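PDB 1ZPU: iron transport multicopper oxidase FET3 from Saccharomyces cerevisiae, which oxidises ferrous iron to ferric iron with four bound copper ions, reducing oxygen to water, for high-affinity iron uptake through the permease FTR1. Local coordinates for residues V182-G196 and I230-N244. Sequence-based numbering, arbitrary orientation.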
# COMPACT_ATOMS: atom_id res chain seq x y z
N VAL A 182 -12.63 -26.89 5.34
CA VAL A 182 -12.20 -27.34 4.03
C VAL A 182 -12.80 -28.67 3.65
O VAL A 182 -13.35 -29.36 4.49
CB VAL A 182 -10.65 -27.39 3.87
CG1 VAL A 182 -10.06 -25.98 3.87
CG2 VAL A 182 -10.02 -28.28 4.94
N GLN A 183 -12.72 -29.01 2.36
CA GLN A 183 -13.09 -30.34 1.86
C GLN A 183 -11.83 -31.11 1.49
O GLN A 183 -10.86 -30.52 1.01
CB GLN A 183 -13.98 -30.22 0.62
CG GLN A 183 -15.29 -29.51 0.86
CD GLN A 183 -16.28 -30.37 1.61
OE1 GLN A 183 -16.39 -31.58 1.38
NE2 GLN A 183 -17.01 -29.75 2.53
N PRO A 184 -11.83 -32.44 1.69
CA PRO A 184 -10.65 -33.23 1.35
C PRO A 184 -10.34 -33.20 -0.15
O PRO A 184 -11.25 -33.00 -0.96
CB PRO A 184 -11.06 -34.65 1.74
CG PRO A 184 -12.56 -34.64 1.69
CD PRO A 184 -12.92 -33.28 2.21
N ASP A 185 -9.07 -33.38 -0.50
CA ASP A 185 -8.65 -33.51 -1.90
C ASP A 185 -9.22 -32.40 -2.78
O ASP A 185 -9.90 -32.65 -3.77
CB ASP A 185 -9.02 -34.90 -2.46
CG ASP A 185 -8.50 -35.12 -3.87
OD1 ASP A 185 -7.35 -34.70 -4.15
OD2 ASP A 185 -9.23 -35.69 -4.71
N THR A 186 -8.96 -31.17 -2.40
CA THR A 186 -9.50 -30.02 -3.12
C THR A 186 -8.41 -28.96 -3.26
O THR A 186 -7.63 -28.71 -2.34
CB THR A 186 -10.76 -29.46 -2.42
OG1 THR A 186 -11.74 -30.50 -2.32
CG2 THR A 186 -11.36 -28.31 -3.20
N THR A 187 -8.34 -28.36 -4.44
CA THR A 187 -7.41 -27.28 -4.68
C THR A 187 -8.13 -25.96 -4.44
O THR A 187 -9.13 -25.65 -5.10
CB THR A 187 -6.85 -27.30 -6.13
OG1 THR A 187 -6.08 -28.49 -6.33
CG2 THR A 187 -5.97 -26.08 -6.39
N TYR A 188 -7.63 -25.19 -3.48
CA TYR A 188 -8.18 -23.88 -3.15
C TYR A 188 -7.28 -22.78 -3.69
O TYR A 188 -6.06 -22.85 -3.55
CB TYR A 188 -8.32 -23.71 -1.65
CG TYR A 188 -9.46 -24.49 -1.06
CD1 TYR A 188 -9.32 -25.85 -0.75
CD2 TYR A 188 -10.70 -23.88 -0.82
CE1 TYR A 188 -10.39 -26.57 -0.20
CE2 TYR A 188 -11.76 -24.59 -0.29
CZ TYR A 188 -11.61 -25.93 0.02
OH TYR A 188 -12.66 -26.63 0.55
N LEU A 189 -7.89 -21.78 -4.31
CA LEU A 189 -7.17 -20.54 -4.61
C LEU A 189 -7.31 -19.61 -3.39
O LEU A 189 -8.41 -19.15 -3.04
CB LEU A 189 -7.69 -19.88 -5.89
CG LEU A 189 -6.87 -18.70 -6.43
CD1 LEU A 189 -5.64 -19.18 -7.16
CD2 LEU A 189 -7.70 -17.82 -7.34
N LEU A 190 -6.19 -19.37 -2.72
CA LEU A 190 -6.19 -18.62 -1.50
C LEU A 190 -5.50 -17.28 -1.74
O LEU A 190 -4.30 -17.24 -2.03
CB LEU A 190 -5.46 -19.45 -0.43
CG LEU A 190 -5.65 -19.18 1.05
CD1 LEU A 190 -4.88 -20.19 1.86
CD2 LEU A 190 -5.18 -17.80 1.41
N ARG A 191 -6.26 -16.20 -1.65
CA ARG A 191 -5.72 -14.85 -1.78
C ARG A 191 -5.31 -14.31 -0.43
O ARG A 191 -6.15 -13.99 0.40
CB ARG A 191 -6.74 -13.89 -2.39
CG ARG A 191 -7.37 -14.33 -3.68
CD ARG A 191 -8.63 -13.53 -3.91
NE ARG A 191 -9.57 -14.25 -4.75
CZ ARG A 191 -9.57 -14.18 -6.08
NH1 ARG A 191 -8.67 -13.41 -6.71
NH2 ARG A 191 -10.45 -14.89 -6.78
N ILE A 192 -4.01 -14.21 -0.20
CA ILE A 192 -3.52 -13.71 1.08
C ILE A 192 -3.15 -12.25 0.91
O ILE A 192 -2.26 -11.94 0.14
CB ILE A 192 -2.33 -14.53 1.62
CG1 ILE A 192 -2.63 -16.01 1.51
CG2 ILE A 192 -2.08 -14.25 3.08
CD1 ILE A 192 -1.39 -16.88 1.37
N VAL A 193 -3.85 -11.37 1.63
CA VAL A 193 -3.61 -9.93 1.52
C VAL A 193 -3.23 -9.36 2.87
O VAL A 193 -3.94 -9.57 3.86
CB VAL A 193 -4.88 -9.18 1.04
CG1 VAL A 193 -4.56 -7.71 0.82
CG2 VAL A 193 -5.45 -9.79 -0.24
N ASN A 194 -2.11 -8.65 2.93
CA ASN A 194 -1.82 -7.90 4.15
C ASN A 194 -2.40 -6.47 4.12
O ASN A 194 -1.80 -5.55 3.56
CB ASN A 194 -0.34 -7.91 4.49
CG ASN A 194 -0.08 -7.29 5.82
OD1 ASN A 194 -0.97 -6.60 6.36
ND2 ASN A 194 1.11 -7.51 6.37
N VAL A 195 -3.59 -6.30 4.71
CA VAL A 195 -4.27 -5.00 4.73
C VAL A 195 -3.92 -4.20 5.99
O VAL A 195 -4.69 -3.36 6.44
CB VAL A 195 -5.78 -5.20 4.63
CG1 VAL A 195 -6.17 -5.74 3.24
CG2 VAL A 195 -6.22 -6.16 5.71
N GLY A 196 -2.77 -4.50 6.58
CA GLY A 196 -2.35 -3.85 7.81
C GLY A 196 -1.78 -2.46 7.53
O GLY A 196 -1.59 -2.07 6.37
N ILE A 230 4.92 -11.39 4.09
CA ILE A 230 4.02 -10.44 3.43
C ILE A 230 4.05 -9.10 4.16
O ILE A 230 3.65 -9.02 5.34
CB ILE A 230 2.55 -10.93 3.45
CG1 ILE A 230 2.50 -12.42 3.10
CG2 ILE A 230 1.70 -10.12 2.52
CD1 ILE A 230 1.10 -12.98 3.01
N THR A 231 4.53 -8.05 3.47
CA THR A 231 4.52 -6.70 4.03
C THR A 231 3.12 -6.14 3.89
O THR A 231 2.29 -6.71 3.20
CB THR A 231 5.50 -5.71 3.31
OG1 THR A 231 4.90 -5.19 2.11
CG2 THR A 231 6.85 -6.36 2.98
N VAL A 232 2.85 -5.00 4.52
CA VAL A 232 1.52 -4.40 4.37
C VAL A 232 1.34 -4.01 2.92
O VAL A 232 2.31 -3.66 2.26
CB VAL A 232 1.29 -3.21 5.29
CG1 VAL A 232 1.41 -3.64 6.71
CG2 VAL A 232 2.25 -2.10 4.98
N ALA A 233 0.11 -4.14 2.43
CA ALA A 233 -0.26 -3.71 1.09
C ALA A 233 0.03 -4.73 0.01
O ALA A 233 -0.50 -4.63 -1.08
CB ALA A 233 0.39 -2.36 0.75
N GLN A 234 0.89 -5.70 0.27
CA GLN A 234 1.13 -6.70 -0.77
C GLN A 234 0.18 -7.88 -0.73
O GLN A 234 -0.44 -8.15 0.29
CB GLN A 234 2.61 -7.09 -0.95
CG GLN A 234 3.44 -7.50 0.25
CD GLN A 234 4.96 -7.51 -0.09
OE1 GLN A 234 5.45 -6.72 -0.91
NE2 GLN A 234 5.70 -8.43 0.56
N ARG A 235 0.03 -8.54 -1.88
CA ARG A 235 -0.87 -9.67 -2.03
C ARG A 235 -0.09 -10.84 -2.57
O ARG A 235 0.62 -10.70 -3.57
CB ARG A 235 -1.99 -9.32 -3.01
CG ARG A 235 -2.95 -8.28 -2.53
CD ARG A 235 -2.43 -6.85 -2.73
NE ARG A 235 -2.57 -6.43 -4.12
CZ ARG A 235 -1.78 -5.56 -4.74
NH1 ARG A 235 -0.75 -5.02 -4.11
NH2 ARG A 235 -1.99 -5.26 -6.01
N TYR A 236 -0.18 -11.99 -1.91
CA TYR A 236 0.26 -13.24 -2.52
C TYR A 236 -0.98 -14.07 -2.72
O TYR A 236 -1.73 -14.28 -1.77
CB TYR A 236 1.27 -14.02 -1.66
CG TYR A 236 2.66 -13.42 -1.57
CD1 TYR A 236 3.77 -14.05 -2.13
CD2 TYR A 236 2.86 -12.21 -0.90
CE1 TYR A 236 5.05 -13.46 -2.04
CE2 TYR A 236 4.11 -11.63 -0.79
CZ TYR A 236 5.20 -12.24 -1.36
OH TYR A 236 6.40 -11.60 -1.21
N THR A 237 -1.21 -14.49 -3.95
CA THR A 237 -2.25 -15.48 -4.24
C THR A 237 -1.59 -16.85 -4.41
O THR A 237 -0.57 -17.00 -5.11
CB THR A 237 -3.06 -15.13 -5.49
OG1 THR A 237 -3.61 -13.81 -5.35
CG2 THR A 237 -4.19 -16.12 -5.68
N VAL A 238 -2.19 -17.85 -3.78
CA VAL A 238 -1.53 -19.10 -3.51
C VAL A 238 -2.51 -20.25 -3.73
O VAL A 238 -3.69 -20.17 -3.34
CB VAL A 238 -1.00 -19.05 -2.04
CG1 VAL A 238 -1.23 -20.33 -1.28
CG2 VAL A 238 0.46 -18.62 -2.00
N LEU A 239 -2.04 -21.30 -4.39
CA LEU A 239 -2.78 -22.54 -4.51
C LEU A 239 -2.46 -23.42 -3.31
O LEU A 239 -1.30 -23.54 -2.92
CB LEU A 239 -2.40 -23.28 -5.80
CG LEU A 239 -2.84 -22.78 -7.18
CD1 LEU A 239 -2.01 -23.44 -8.26
CD2 LEU A 239 -4.31 -23.05 -7.43
N VAL A 240 -3.49 -24.04 -2.73
CA VAL A 240 -3.33 -24.97 -1.62
C VAL A 240 -4.17 -26.20 -1.91
O VAL A 240 -5.38 -26.08 -2.14
CB VAL A 240 -3.78 -24.34 -0.27
CG1 VAL A 240 -3.85 -25.38 0.82
CG2 VAL A 240 -2.82 -23.23 0.14
N HIS A 241 -3.54 -27.37 -1.91
CA HIS A 241 -4.27 -28.60 -2.14
C HIS A 241 -4.41 -29.38 -0.84
O HIS A 241 -3.41 -29.69 -0.17
CB HIS A 241 -3.63 -29.45 -3.25
CG HIS A 241 -4.51 -30.58 -3.73
ND1 HIS A 241 -5.68 -30.38 -4.43
CD2 HIS A 241 -4.36 -31.92 -3.63
CE1 HIS A 241 -6.23 -31.54 -4.73
NE2 HIS A 241 -5.44 -32.50 -4.26
N THR A 242 -5.66 -29.69 -0.49
CA THR A 242 -5.99 -30.33 0.77
C THR A 242 -5.75 -31.84 0.72
O THR A 242 -5.76 -32.45 -0.35
CB THR A 242 -7.46 -30.00 1.19
OG1 THR A 242 -8.37 -30.53 0.22
CG2 THR A 242 -7.67 -28.49 1.29
N LYS A 243 -5.55 -32.43 1.90
CA LYS A 243 -5.22 -33.84 2.08
C LYS A 243 -6.44 -34.74 1.93
O LYS A 243 -7.57 -34.26 1.91
CB LYS A 243 -4.61 -34.04 3.47
CG LYS A 243 -3.60 -32.99 3.84
CD LYS A 243 -2.49 -33.51 4.75
CE LYS A 243 -1.37 -32.47 4.80
NZ LYS A 243 -0.04 -32.97 5.29
N ASN A 244 -6.20 -36.05 1.84
CA ASN A 244 -7.28 -37.02 1.70
C ASN A 244 -7.99 -37.36 3.00
O ASN A 244 -9.15 -37.79 2.99
CB ASN A 244 -6.81 -38.28 0.97
CG ASN A 244 -6.59 -38.03 -0.51
OD1 ASN A 244 -6.82 -36.92 -1.00
ND2 ASN A 244 -6.14 -39.06 -1.24
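Strands 187-194 and 235-241 run antiparallel, their axes approaching to 4.6 Å and their N-to-C directions 154° apart, with N-H...O=C hydrogen bonds, one each way, at Tyr188-Val240, Leu190-Val238 and Ile192-Tyr236. At one end Asn194 holds the type II turn from Thr231 to Gln234: its backbone O accepts from Ala233 N at 2.6 Å. Its amide, placed by CG lying anti to the backbone N (chi1 -173°), works both ways: ND2 donates to Ile230 O at 3.1 Å, from above that carbonyl's plane, while OD1 closes an Asx turn by accepting from Gly196 N. An alanine here, lacking the amide, would probably leave Ile230 O without this donor and Gly196 N less firmly oriented. Next to Asn194, Ile192 CG2, on the face shared with Leu190 and Val238, makes apolar contact at 3.4 Å with Ile230 CD1, from the end of strand 228-230 in the facing sheet. At the other end Thr242 OG1 donates to Gln183 O (2.6 Å) and accepts from Thr186 N (2.8 Å), pinning the loop before strand 187-194 to the residue just after strand 235-241. The His241 ring is gripped through both nitrogens: ND1 shares a hydrogen bond with Thr187 OG1 at 2.7 Å, and NE2 donates, through a bent bond tilted from the ring plane, to the anti side of Asp185 OD1 at 2.9 Å, carboxylate and ring planes 88° apart. These are central strands of the second cupredoxin-like domain, between strands 133-142 and 210-215; beyond the turn, Arg235 forms a salt bridge with Asp437 and reaches strand 100-105, near the type 3 copper ligand His62.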